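Local coordinates for protein shikimate 5-dehydrogenase (Mycobacterium fortuitum subsp. fortuitum DSM 46621, PDB 4XIJ) that probably catalyses the NADP-dependent interconversion of 3-dehydroshikimate and shikimate, the fourth step of chorismate biosynthesis, at residues R14-S28 with G64-G76. Sequence-based numbering, arbitrary orientation.
With SO4 (sulfate ion), chain F; SO4 (sulfate ion), chain E.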
loop_
_atom_site.group_PDB
_atom_site.type_symbol
_atom_site.label_atom_id
_atom_site.label_comp_id
_atom_site.label_asym_id
_atom_site.label_seq_id
_atom_site.Cartn_x
_atom_site.Cartn_y
_atom_site.Cartn_z
ATOM N N ARG A 14 11.559 4.992 22.313
ATOM C CA ARG A 14 11.900 4.022 21.279
ATOM C C ARG A 14 12.257 4.736 19.984
ATOM O O ARG A 14 11.995 5.921 19.825
ATOM C CB ARG A 14 10.731 3.062 21.063
ATOM C CG ARG A 14 10.316 2.275 22.307
ATOM C CD ARG A 14 11.424 1.406 22.918
ATOM N NE ARG A 14 11.931 0.355 22.015
ATOM C CZ ARG A 14 11.354 -0.843 21.828
ATOM N NH1 ARG A 14 10.240 -1.164 22.476
ATOM N NH2 ARG A 14 11.903 -1.739 21.009
ATOM N N LYS A 15 12.905 4.011 19.073
ATOM C CA LYS A 15 13.346 4.541 17.800
ATOM C C LYS A 15 12.721 3.787 16.646
ATOM O O LYS A 15 12.605 2.543 16.660
ATOM C CB LYS A 15 14.864 4.445 17.668
ATOM C CG LYS A 15 15.609 5.173 18.834
ATOM C CD LYS A 15 17.091 5.268 18.531
ATOM C CE LYS A 15 17.327 6.400 17.509
ATOM N NZ LYS A 15 17.082 7.785 18.080
ATOM N N ALA A 16 12.350 4.561 15.636
ATOM C CA ALA A 16 11.840 4.006 14.387
ATOM C C ALA A 16 12.396 4.785 13.202
ATOM O O ALA A 16 12.983 5.869 13.373
ATOM C CB ALA A 16 10.272 3.993 14.379
ATOM N N ALA A 17 12.199 4.274 12.001
ATOM C CA ALA A 17 12.675 4.971 10.813
ATOM C C ALA A 17 11.981 4.445 9.582
ATOM O O ALA A 17 11.399 3.337 9.595
ATOM C CB ALA A 17 14.200 4.809 10.622
ATOM N N VAL A 18 12.094 5.221 8.509
ATOM C CA VAL A 18 11.803 4.707 7.161
ATOM C C VAL A 18 13.090 4.537 6.381
ATOM O O VAL A 18 13.971 5.389 6.422
ATOM C CB VAL A 18 10.811 5.625 6.385
ATOM C CG1 VAL A 18 11.328 7.098 6.191
ATOM C CG2 VAL A 18 10.409 4.976 5.022
ATOM N N LEU A 19 13.203 3.383 5.721
ATOM C CA LEU A 19 14.363 3.028 4.895
ATOM C C LEU A 19 13.988 2.983 3.421
ATOM O O LEU A 19 12.961 2.405 3.066
ATOM C CB LEU A 19 14.908 1.656 5.286
ATOM C CG LEU A 19 15.208 1.319 6.739
ATOM C CD1 LEU A 19 15.927 -0.045 6.858
ATOM C CD2 LEU A 19 15.804 2.380 7.619
ATOM N N GLY A 20 14.813 3.574 2.565
ATOM C CA GLY A 20 14.556 3.484 1.145
ATOM C C GLY A 20 15.411 4.467 0.376
ATOM O O GLY A 20 16.243 5.167 0.983
ATOM N N SER A 21 15.193 4.551 -0.939
ATOM C CA SER A 21 15.988 5.436 -1.770
ATOM C C SER A 21 15.309 5.577 -3.133
ATOM O O SER A 21 15.209 4.615 -3.876
ATOM C CB SER A 21 17.405 4.899 -1.903
ATOM O OG SER A 21 18.155 5.726 -2.784
ATOM N N PRO A 22 14.821 6.776 -3.459
ATOM C CA PRO A 22 14.925 8.012 -2.670
ATOM C C PRO A 22 14.004 8.014 -1.440
ATOM O O PRO A 22 13.007 7.275 -1.364
ATOM C CB PRO A 22 14.532 9.096 -3.695
ATOM C CG PRO A 22 13.594 8.402 -4.610
ATOM C CD PRO A 22 14.194 7.014 -4.774
ATOM N N ILE A 23 14.345 8.838 -0.456
ATOM C CA ILE A 23 13.653 8.735 0.822
ATOM C C ILE A 23 12.951 10.042 1.223
ATOM O O ILE A 23 12.377 10.143 2.311
ATOM C CB ILE A 23 14.682 8.250 1.924
ATOM C CG1 ILE A 23 13.979 7.577 3.088
ATOM C CG2 ILE A 23 15.595 9.371 2.367
ATOM C CD1 ILE A 23 12.984 6.557 2.688
ATOM N N THR A 24 12.956 11.023 0.335
ATOM C CA THR A 24 12.361 12.332 0.637
ATOM C C THR A 24 10.851 12.449 0.506
ATOM O O THR A 24 10.233 13.293 1.178
ATOM C CB THR A 24 12.972 13.426 -0.257
ATOM O OG1 THR A 24 12.933 13.003 -1.621
ATOM C CG2 THR A 24 14.406 13.666 0.143
ATOM N N HIS A 25 10.243 11.600 -0.319
ATOM C CA HIS A 25 8.798 11.664 -0.569
ATOM C C HIS A 25 7.984 10.995 0.535
ATOM O O HIS A 25 6.842 11.359 0.757
ATOM C CB HIS A 25 8.463 11.011 -1.915
ATOM C CG HIS A 25 7.025 11.142 -2.314
ATOM N ND1 HIS A 25 6.073 10.192 -2.000
ATOM C CD2 HIS A 25 6.370 12.126 -2.979
ATOM C CE1 HIS A 25 4.896 10.577 -2.472
ATOM N NE2 HIS A 25 5.055 11.739 -3.088
ATOM N N SER A 26 8.566 10.038 1.246
ATOM C CA SER A 26 7.784 9.258 2.180
ATOM C C SER A 26 7.104 10.139 3.208
ATOM O O SER A 26 7.726 11.056 3.768
ATOM C CB SER A 26 8.668 8.228 2.892
ATOM O OG SER A 26 7.910 7.510 3.856
ATOM N N ARG A 27 5.842 9.844 3.473
ATOM C CA ARG A 27 5.106 10.530 4.533
ATOM C C ARG A 27 5.167 9.764 5.834
ATOM O O ARG A 27 4.534 10.172 6.818
ATOM C CB ARG A 27 3.634 10.716 4.142
ATOM C CG ARG A 27 3.369 11.427 2.813
ATOM C CD ARG A 27 4.163 12.612 2.577
ATOM N NE ARG A 27 3.489 13.556 1.689
ATOM C CZ ARG A 27 3.868 13.890 0.463
ATOM N NH1 ARG A 27 4.941 13.339 -0.115
ATOM N NH2 ARG A 27 3.178 14.825 -0.171
ATOM N N SER A 28 5.916 8.677 5.875
ATOM C CA SER A 28 5.903 7.858 7.091
ATOM C C SER A 28 6.375 8.614 8.338
ATOM O O SER A 28 5.753 8.463 9.381
ATOM C CB SER A 28 6.737 6.593 6.894
ATOM O OG SER A 28 6.061 5.793 5.968
ATOM N N GLY A 64 20.149 -1.771 17.752
ATOM C CA GLY A 64 19.978 -2.204 19.122
ATOM C C GLY A 64 18.527 -2.325 19.539
ATOM O O GLY A 64 17.617 -2.006 18.755
ATOM N N PRO A 65 18.302 -2.810 20.772
ATOM C CA PRO A 65 16.954 -3.158 21.251
ATOM C C PRO A 65 16.012 -1.949 21.345
ATOM O O PRO A 65 14.802 -2.147 21.289
ATOM C CB PRO A 65 17.220 -3.802 22.623
ATOM C CG PRO A 65 18.535 -3.357 23.004
ATOM C CD PRO A 65 19.339 -3.107 21.787
ATOM N N GLU A 66 16.549 -0.731 21.356
ATOM C CA GLU A 66 15.680 0.435 21.387
ATOM C C GLU A 66 14.883 0.644 20.091
ATOM O O GLU A 66 13.862 1.366 20.099
ATOM C CB GLU A 66 16.493 1.705 21.711
ATOM C CG GLU A 66 17.402 2.220 20.629
ATOM C CD GLU A 66 18.788 1.576 20.580
ATOM O OE1 GLU A 66 18.978 0.457 21.135
ATOM O OE2 GLU A 66 19.699 2.213 19.970
ATOM N N TRP A 67 15.312 -0.008 19.009
ATOM C CA TRP A 67 14.618 0.114 17.728
ATOM C C TRP A 67 13.411 -0.777 17.755
ATOM O O TRP A 67 13.535 -2.017 17.856
ATOM C CB TRP A 67 15.571 -0.227 16.572
ATOM C CG TRP A 67 16.560 0.892 16.366
ATOM C CD1 TRP A 67 17.757 1.090 17.032
ATOM C CD2 TRP A 67 16.413 1.987 15.460
ATOM N NE1 TRP A 67 18.355 2.246 16.566
ATOM C CE2 TRP A 67 17.556 2.800 15.592
ATOM C CE3 TRP A 67 15.432 2.344 14.513
ATOM C CZ2 TRP A 67 17.746 3.970 14.822
ATOM C CZ3 TRP A 67 15.616 3.501 13.754
ATOM C CH2 TRP A 67 16.769 4.303 13.924
ATOM N N VAL A 68 12.238 -0.157 17.597
ATOM C CA VAL A 68 10.975 -0.849 17.762
ATOM C C VAL A 68 10.366 -1.244 16.422
ATOM O O VAL A 68 9.611 -2.209 16.345
ATOM C CB VAL A 68 9.963 0.047 18.550
ATOM C CG1 VAL A 68 9.561 1.310 17.758
ATOM C CG2 VAL A 68 8.738 -0.742 19.002
ATOM N N GLY A 69 10.613 -0.473 15.365
ATOM C CA GLY A 69 9.954 -0.734 14.085
ATOM C C GLY A 69 10.585 0.071 12.968
ATOM O O GLY A 69 11.196 1.113 13.234
ATOM N N LEU A 70 10.446 -0.434 11.746
ATOM C CA LEU A 70 10.872 0.266 10.548
ATOM C C LEU A 70 9.806 0.207 9.484
ATOM O O LEU A 70 9.191 -0.847 9.276
ATOM C CB LEU A 70 12.155 -0.355 9.986
ATOM C CG LEU A 70 13.334 -0.454 10.934
ATOM C CD1 LEU A 70 14.359 -1.443 10.377
ATOM C CD2 LEU A 70 13.919 0.940 11.115
ATOM N N SER A 71 9.595 1.312 8.792
ATOM C CA SER A 71 8.876 1.321 7.538
ATOM C C SER A 71 9.895 1.147 6.421
ATOM O O SER A 71 11.005 1.651 6.530
ATOM C CB SER A 71 8.108 2.630 7.383
ATOM O OG SER A 71 7.237 2.830 8.517
ATOM N N VAL A 72 9.527 0.458 5.364
ATOM C CA VAL A 72 10.487 0.236 4.282
ATOM C C VAL A 72 9.806 0.622 2.994
ATOM O O VAL A 72 8.681 0.191 2.716
ATOM C CB VAL A 72 10.945 -1.231 4.211
ATOM C CG1 VAL A 72 11.901 -1.437 3.009
ATOM C CG2 VAL A 72 11.649 -1.667 5.523
ATOM N N THR A 73 10.462 1.439 2.197
ATOM C CA THR A 73 9.888 1.764 0.901
ATOM C C THR A 73 10.859 1.326 -0.201
ATOM O O THR A 73 11.855 0.638 0.073
ATOM C CB THR A 73 9.519 3.283 0.845
ATOM O OG1 THR A 73 8.767 3.527 -0.348
ATOM C CG2 THR A 73 10.766 4.230 0.890
ATOM N N MET A 74 10.542 1.655 -1.450
ATOM C CA MET A 74 11.401 1.278 -2.591
ATOM C C MET A 74 12.828 1.794 -2.346
ATOM O O MET A 74 12.990 2.937 -1.879
ATOM C CB MET A 74 10.822 1.854 -3.882
ATOM C CG MET A 74 9.555 1.157 -4.301
ATOM S SD MET A 74 8.029 1.735 -3.479
ATOM C CE MET A 74 8.029 3.477 -3.868
ATOM N N PRO A 75 13.870 0.992 -2.655
ATOM C CA PRO A 75 13.864 -0.295 -3.350
ATOM C C PRO A 75 13.988 -1.484 -2.395
ATOM O O PRO A 75 14.402 -2.541 -2.835
ATOM C CB PRO A 75 15.113 -0.189 -4.237
ATOM C CG PRO A 75 16.097 0.533 -3.329
ATOM C CD PRO A 75 15.245 1.532 -2.538
ATOM N N GLY A 76 13.670 -1.303 -1.130
ATOM C CA GLY A 76 14.036 -2.277 -0.120
ATOM C C GLY A 76 12.983 -3.302 0.290
ATOM O O GLY A 76 13.241 -4.087 1.210
HETATM S S SO4 F . 7.096 6.793 -1.046
HETATM O O1 SO4 F . 6.451 7.970 -0.452
HETATM O O2 SO4 F . 7.450 7.066 -2.432
HETATM O O3 SO4 F . 8.216 6.326 -0.237
HETATM O O4 SO4 F . 6.078 5.735 -1.069
HETATM S S SO4 E . 5.323 2.466 1.189
HETATM O O1 SO4 E . 4.249 3.465 0.943
HETATM O O2 SO4 E . 6.147 2.422 -0.059
HETATM O O3 SO4 E . 6.200 2.844 2.335
HETATM O O4 SO4 E . 4.637 1.252 1.652
HETATM O O HOH W 1 11.721 5.253 -2.787
#
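Glu66 O is gripped by two donors, Lys15 N and, at 2.9 Å, Arg14 NE, which approach it from opposite faces of its carbonyl plane. This doubly accepted carbonyl opens a parallel pairing of strands 15-20 and 67-72, whose axes run 26° apart in the mixed sheet of the substrate-binding domain; strand 45-50 flanks 15-20 on its other edge. The ladder continues through Val68 N to Lys15 O and on through Ser71 N to Ala17 O and Leu19 N to Ser71 O. Thr73 N then meets Leu19 O at 2.8 Å, and Ser21 N donates to Met74 O. That last oxygen also takes a water shared with Pro22 O, joining the two loops, each of which contains a cis-proline (Pro22, Pro75).

Bends at chi2 and chi3 fold the Arg14 chain back so that one guanidinium face lies over Val68 CB, while NH2 makes a weak bond to Pro65 O. On the face carrying Lys15, Ala17 and Leu19, Lys15 CB sits over the six-membered ring of Trp67, 3.7 Å from its centroid and 12° off the normal, a CH-pi contact. Ala17 CB meets the edge of that ring and also Leu70 CD2; Leu19 and Leu70 then continue onto helix 56-61. On the other face, in the conformer given, Ser71 OG hydrogen-bonds to Tyr46 OH and Gln256 OE1.

Beyond the strands, two sulfates, probably from the crystallisation liquor, are held in a way consistent with a site that can accept anions. Thr73 OG1 lies 2.9 Å from O3 of the chain F sulfate and equally far from O2 of the chain E sulfate, and His25 ND1 donates almost straight (173°) to O1 of the chain F sulfate, in the plane of its ring.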